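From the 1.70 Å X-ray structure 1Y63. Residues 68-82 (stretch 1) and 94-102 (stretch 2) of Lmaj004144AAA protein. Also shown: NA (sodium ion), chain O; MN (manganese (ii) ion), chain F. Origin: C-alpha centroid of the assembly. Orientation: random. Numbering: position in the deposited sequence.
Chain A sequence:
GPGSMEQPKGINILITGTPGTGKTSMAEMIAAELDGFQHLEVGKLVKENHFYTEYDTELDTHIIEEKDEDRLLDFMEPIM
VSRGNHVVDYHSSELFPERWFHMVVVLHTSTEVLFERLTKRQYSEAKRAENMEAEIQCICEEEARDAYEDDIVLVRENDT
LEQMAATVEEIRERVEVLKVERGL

Stretch 1 68-82: DEDRLLDFMEPIMVS
Stretch 2, residues 94-102: ELFPERWFH

Stretch 1 enters already helical at Asp-68 and stays helical through Met-80. Pro-78 has no amide hydrogen, and the helix kinks where N of Pro-78 and Ile-79 lack bonds to the turn before. Stretch 2 is irregular, with helical phi/psi at Glu-98, Arg-99 and Trp-100, without the regular bonds; Trp-100 N bonds Pro-97 O at 3.1 Å. The two run in the same sense: Glu-69 CA lies 7.0 Å from Leu-95 CA, and Met-80 CA 6.4 Å from Trp-100 CA.

Glu-77 (chi1 t, chi2 p) is the polar centre. Its OE1 accepts two hydrogen bonds, from Trp-100 NE1 at 2.8 Å and from Arg-99 NH2 at 2.9 Å. Its OE2 accepts from Arg-99 NH1 at 2.9 Å. The carboxylate thus meets the guanidinium edge in a two-pronged salt bridge and also satisfies the indole. Arg-99 (t, t, p) has NH1 bonded elsewhere in the structure too.

The CA-to-CB bond of Trp-100 (chi1 m, chi2 -5°) points toward the helix. Met-80 (m, m, m) sets CG over one face of the Trp-100 six-membered ring, 3.7 Å from the ring centroid. Leu-73 CD2 lies 3.8 Å from Trp-100 CH2 and 3.7 Å from Phe-96 CD1, at the phenyl edge. Leu-72 CD2 packs 3.9 Å from Leu-95 CD1.

Ser-82 OG donates to Ile-79 O at 2.6 Å. Glu-94 OE2 binds sodium at 2.4 Å; Glu-98 OE2 binds manganese at 2.3 Å.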

# COMPACT_ATOMS: atom_id res chain seq x y z
N ASP A 68 10.95 -2.85 15.52
CA ASP A 68 9.97 -1.82 15.12
C ASP A 68 8.90 -2.45 14.23
O ASP A 68 7.71 -2.15 14.37
CB ASP A 68 10.67 -0.69 14.37
CG ASP A 68 11.77 -0.02 15.19
OD1 ASP A 68 11.59 0.21 16.41
OD2 ASP A 68 12.84 0.26 14.59
N GLU A 69 9.32 -3.29 13.29
CA GLU A 69 8.36 -4.05 12.49
C GLU A 69 7.47 -4.92 13.37
O GLU A 69 6.26 -4.97 13.17
CB GLU A 69 9.08 -4.94 11.46
CG GLU A 69 9.81 -4.17 10.39
CD GLU A 69 10.30 -5.04 9.26
OE1 GLU A 69 10.18 -6.29 9.38
OE2 GLU A 69 10.81 -4.49 8.27
N ASP A 70 8.06 -5.62 14.34
CA ASP A 70 7.29 -6.50 15.22
C ASP A 70 6.19 -5.75 15.93
O ASP A 70 5.06 -6.22 16.04
CB ASP A 70 8.20 -7.14 16.25
CG ASP A 70 9.18 -8.15 15.64
OD1 ASP A 70 8.95 -8.59 14.51
OD2 ASP A 70 10.19 -8.49 16.30
N ARG A 71 6.54 -4.59 16.49
CA ARG A 71 5.57 -3.77 17.22
C ARG A 71 4.46 -3.27 16.34
O ARG A 71 3.30 -3.21 16.78
CB ARG A 71 6.27 -2.60 17.92
CG ARG A 71 7.07 -3.04 19.12
CD ARG A 71 8.10 -2.01 19.56
NE ARG A 71 9.14 -2.63 20.40
CZ ARG A 71 10.38 -2.17 20.54
NH1 ARG A 71 10.80 -1.08 19.90
NH2 ARG A 71 11.22 -2.83 21.33
N LEU A 72 4.81 -2.85 15.11
CA LEU A 72 3.79 -2.45 14.13
C LEU A 72 2.83 -3.60 13.87
O LEU A 72 1.62 -3.43 13.84
CB LEU A 72 4.43 -1.97 12.83
CG LEU A 72 3.46 -1.71 11.67
CD1 LEU A 72 2.50 -0.59 11.97
CD2 LEU A 72 4.24 -1.43 10.40
N LEU A 73 3.37 -4.79 13.61
CA LEU A 73 2.51 -5.94 13.33
C LEU A 73 1.61 -6.30 14.49
O LEU A 73 0.44 -6.62 14.29
CB LEU A 73 3.36 -7.15 12.91
CG LEU A 73 4.24 -6.99 11.66
CD1 LEU A 73 4.94 -8.30 11.39
CD2 LEU A 73 3.53 -6.55 10.42
N ASP A 74 2.12 -6.23 15.72
CA ASP A 74 1.29 -6.53 16.87
C ASP A 74 0.15 -5.52 16.99
O ASP A 74 -0.96 -5.89 17.40
CB ASP A 74 2.13 -6.52 18.17
CG ASP A 74 3.07 -7.71 18.30
OD1 ASP A 74 2.93 -8.70 17.56
OD2 ASP A 74 3.96 -7.63 19.18
N PHE A 75 0.43 -4.25 16.66
CA PHE A 75 -0.58 -3.19 16.67
C PHE A 75 -1.65 -3.44 15.62
O PHE A 75 -2.86 -3.28 15.89
CB PHE A 75 0.11 -1.84 16.44
CG PHE A 75 -0.80 -0.66 16.61
CD1 PHE A 75 -1.59 -0.23 15.54
CD2 PHE A 75 -0.85 0.03 17.81
CE1 PHE A 75 -2.45 0.87 15.70
CE2 PHE A 75 -1.71 1.15 17.97
CZ PHE A 75 -2.49 1.55 16.91
N MET A 76 -1.22 -3.84 14.42
CA MET A 76 -2.14 -4.05 13.31
C MET A 76 -2.96 -5.35 13.40
O MET A 76 -4.09 -5.41 12.95
CB MET A 76 -1.39 -4.02 11.98
CG MET A 76 -0.83 -2.68 11.60
SD MET A 76 0.09 -2.76 10.07
CE MET A 76 -1.23 -3.10 8.88
N GLU A 77 -2.38 -6.39 14.01
CA GLU A 77 -3.00 -7.70 14.03
C GLU A 77 -4.49 -7.69 14.40
O GLU A 77 -5.29 -8.23 13.65
CB GLU A 77 -2.20 -8.66 14.91
CG GLU A 77 -2.86 -10.03 15.10
CD GLU A 77 -2.76 -10.95 13.89
OE1 GLU A 77 -1.85 -10.76 13.05
OE2 GLU A 77 -3.57 -11.90 13.83
N PRO A 78 -4.86 -7.12 15.56
CA PRO A 78 -6.29 -7.15 15.90
C PRO A 78 -7.19 -6.46 14.89
O PRO A 78 -8.31 -6.94 14.65
CB PRO A 78 -6.35 -6.47 17.27
CG PRO A 78 -5.11 -5.65 17.33
CD PRO A 78 -4.08 -6.47 16.64
N ILE A 79 -6.70 -5.38 14.27
CA ILE A 79 -7.49 -4.70 13.23
C ILE A 79 -7.66 -5.64 12.04
O ILE A 79 -8.75 -5.81 11.49
CB ILE A 79 -6.83 -3.41 12.79
CG1 ILE A 79 -6.58 -2.49 14.00
CG2 ILE A 79 -7.71 -2.69 11.79
CD1 ILE A 79 -5.52 -1.42 13.74
N MET A 80 -6.57 -6.28 11.64
CA MET A 80 -6.58 -7.04 10.40
C MET A 80 -7.47 -8.26 10.44
O MET A 80 -7.95 -8.70 9.41
CB MET A 80 -5.15 -7.41 10.00
CG MET A 80 -4.30 -6.18 9.72
SD MET A 80 -4.98 -5.09 8.42
CE MET A 80 -5.00 -6.20 7.02
N VAL A 81 -7.69 -8.81 11.64
CA VAL A 81 -8.53 -10.01 11.79
C VAL A 81 -9.95 -9.67 12.23
O VAL A 81 -10.78 -10.57 12.41
CB VAL A 81 -7.91 -11.04 12.76
CG1 VAL A 81 -6.56 -11.48 12.23
CG2 VAL A 81 -7.80 -10.48 14.17
N SER A 82 -10.22 -8.38 12.42
CA SER A 82 -11.53 -7.90 12.88
C SER A 82 -12.59 -7.94 11.78
O SER A 82 -12.28 -8.04 10.60
CB SER A 82 -11.40 -6.48 13.44
OG SER A 82 -11.20 -5.50 12.43
N GLU A 94 6.82 -6.62 2.39
CA GLU A 94 7.41 -7.90 2.79
C GLU A 94 7.16 -8.20 4.26
O GLU A 94 7.03 -9.36 4.65
CB GLU A 94 8.91 -7.90 2.48
CG GLU A 94 9.72 -8.97 3.17
CD GLU A 94 11.16 -8.94 2.73
OE1 GLU A 94 11.83 -7.90 2.89
OE2 GLU A 94 11.61 -9.99 2.22
N LEU A 95 7.08 -7.14 5.06
CA LEU A 95 6.94 -7.31 6.49
C LEU A 95 5.64 -7.94 6.94
O LEU A 95 5.60 -8.55 8.01
CB LEU A 95 7.13 -5.99 7.20
CG LEU A 95 6.01 -4.95 7.13
CD1 LEU A 95 6.24 -3.87 8.17
CD2 LEU A 95 5.92 -4.32 5.78
N PHE A 96 4.59 -7.82 6.15
CA PHE A 96 3.28 -8.28 6.61
C PHE A 96 3.09 -9.76 6.32
O PHE A 96 3.61 -10.28 5.31
CB PHE A 96 2.15 -7.54 5.89
CG PHE A 96 2.21 -6.03 5.97
CD1 PHE A 96 2.27 -5.37 7.18
CD2 PHE A 96 2.18 -5.27 4.82
CE1 PHE A 96 2.29 -3.99 7.24
CE2 PHE A 96 2.22 -3.88 4.88
CZ PHE A 96 2.26 -3.25 6.11
N PRO A 97 2.34 -10.46 7.18
CA PRO A 97 2.04 -11.86 6.95
C PRO A 97 1.08 -12.04 5.78
O PRO A 97 0.08 -11.33 5.68
CB PRO A 97 1.41 -12.33 8.25
CG PRO A 97 0.93 -11.16 8.90
CD PRO A 97 1.73 -9.98 8.43
N GLU A 98 1.35 -13.03 4.94
CA GLU A 98 0.47 -13.38 3.85
C GLU A 98 -0.93 -13.74 4.33
O GLU A 98 -1.88 -13.53 3.61
CB GLU A 98 1.05 -14.51 3.02
CG GLU A 98 2.25 -14.16 2.21
CD GLU A 98 2.69 -15.32 1.33
OE1 GLU A 98 1.89 -15.73 0.46
OE2 GLU A 98 3.81 -15.84 1.54
N ARG A 99 -1.05 -14.24 5.55
CA ARG A 99 -2.33 -14.56 6.15
C ARG A 99 -3.34 -13.40 6.08
O ARG A 99 -4.57 -13.64 5.99
CB ARG A 99 -2.08 -14.93 7.63
CG ARG A 99 -3.32 -15.16 8.47
CD ARG A 99 -2.98 -15.78 9.79
NE ARG A 99 -1.96 -15.03 10.49
CZ ARG A 99 -2.19 -13.98 11.27
NH1 ARG A 99 -3.43 -13.54 11.46
NH2 ARG A 99 -1.18 -13.34 11.83
N TRP A 100 -2.85 -12.17 6.18
CA TRP A 100 -3.74 -11.00 6.27
C TRP A 100 -4.43 -10.66 4.98
O TRP A 100 -5.56 -10.18 5.01
CB TRP A 100 -2.96 -9.77 6.70
CG TRP A 100 -2.54 -9.71 8.14
CD1 TRP A 100 -2.85 -10.57 9.14
CD2 TRP A 100 -1.73 -8.69 8.71
NE1 TRP A 100 -2.29 -10.14 10.32
CE2 TRP A 100 -1.60 -8.98 10.08
CE3 TRP A 100 -1.13 -7.52 8.21
CZ2 TRP A 100 -0.87 -8.18 10.94
CZ3 TRP A 100 -0.42 -6.73 9.06
CH2 TRP A 100 -0.28 -7.06 10.40
N PHE A 101 -3.77 -10.88 3.83
CA PHE A 101 -4.20 -10.23 2.59
C PHE A 101 -4.79 -11.15 1.53
O PHE A 101 -4.26 -12.25 1.26
CB PHE A 101 -3.05 -9.40 1.98
CG PHE A 101 -2.69 -8.20 2.81
CD1 PHE A 101 -3.63 -7.20 3.00
CD2 PHE A 101 -1.49 -8.10 3.45
CE1 PHE A 101 -3.36 -6.11 3.77
CE2 PHE A 101 -1.20 -6.99 4.24
CZ PHE A 101 -2.13 -5.99 4.37
N HIS A 102 -5.87 -10.67 0.92
CA HIS A 102 -6.52 -11.38 -0.19
C HIS A 102 -6.20 -10.81 -1.55
O HIS A 102 -6.50 -11.45 -2.54
CB HIS A 102 -8.02 -11.39 0.03
CG HIS A 102 -8.39 -11.86 1.38
ND1 HIS A 102 -8.70 -11.01 2.41
CD2 HIS A 102 -8.38 -13.11 1.91
CE1 HIS A 102 -8.92 -11.71 3.51
NE2 HIS A 102 -8.73 -12.99 3.23
NA NA O . 13.12 -10.39 0.38
MN MN F . 5.93 -14.93 1.53
O HOH W 1 5.84 -14.29 2.64
O HOH W 2 12.18 -9.20 -0.90
O HOH W 3 13.33 -10.70 -2.38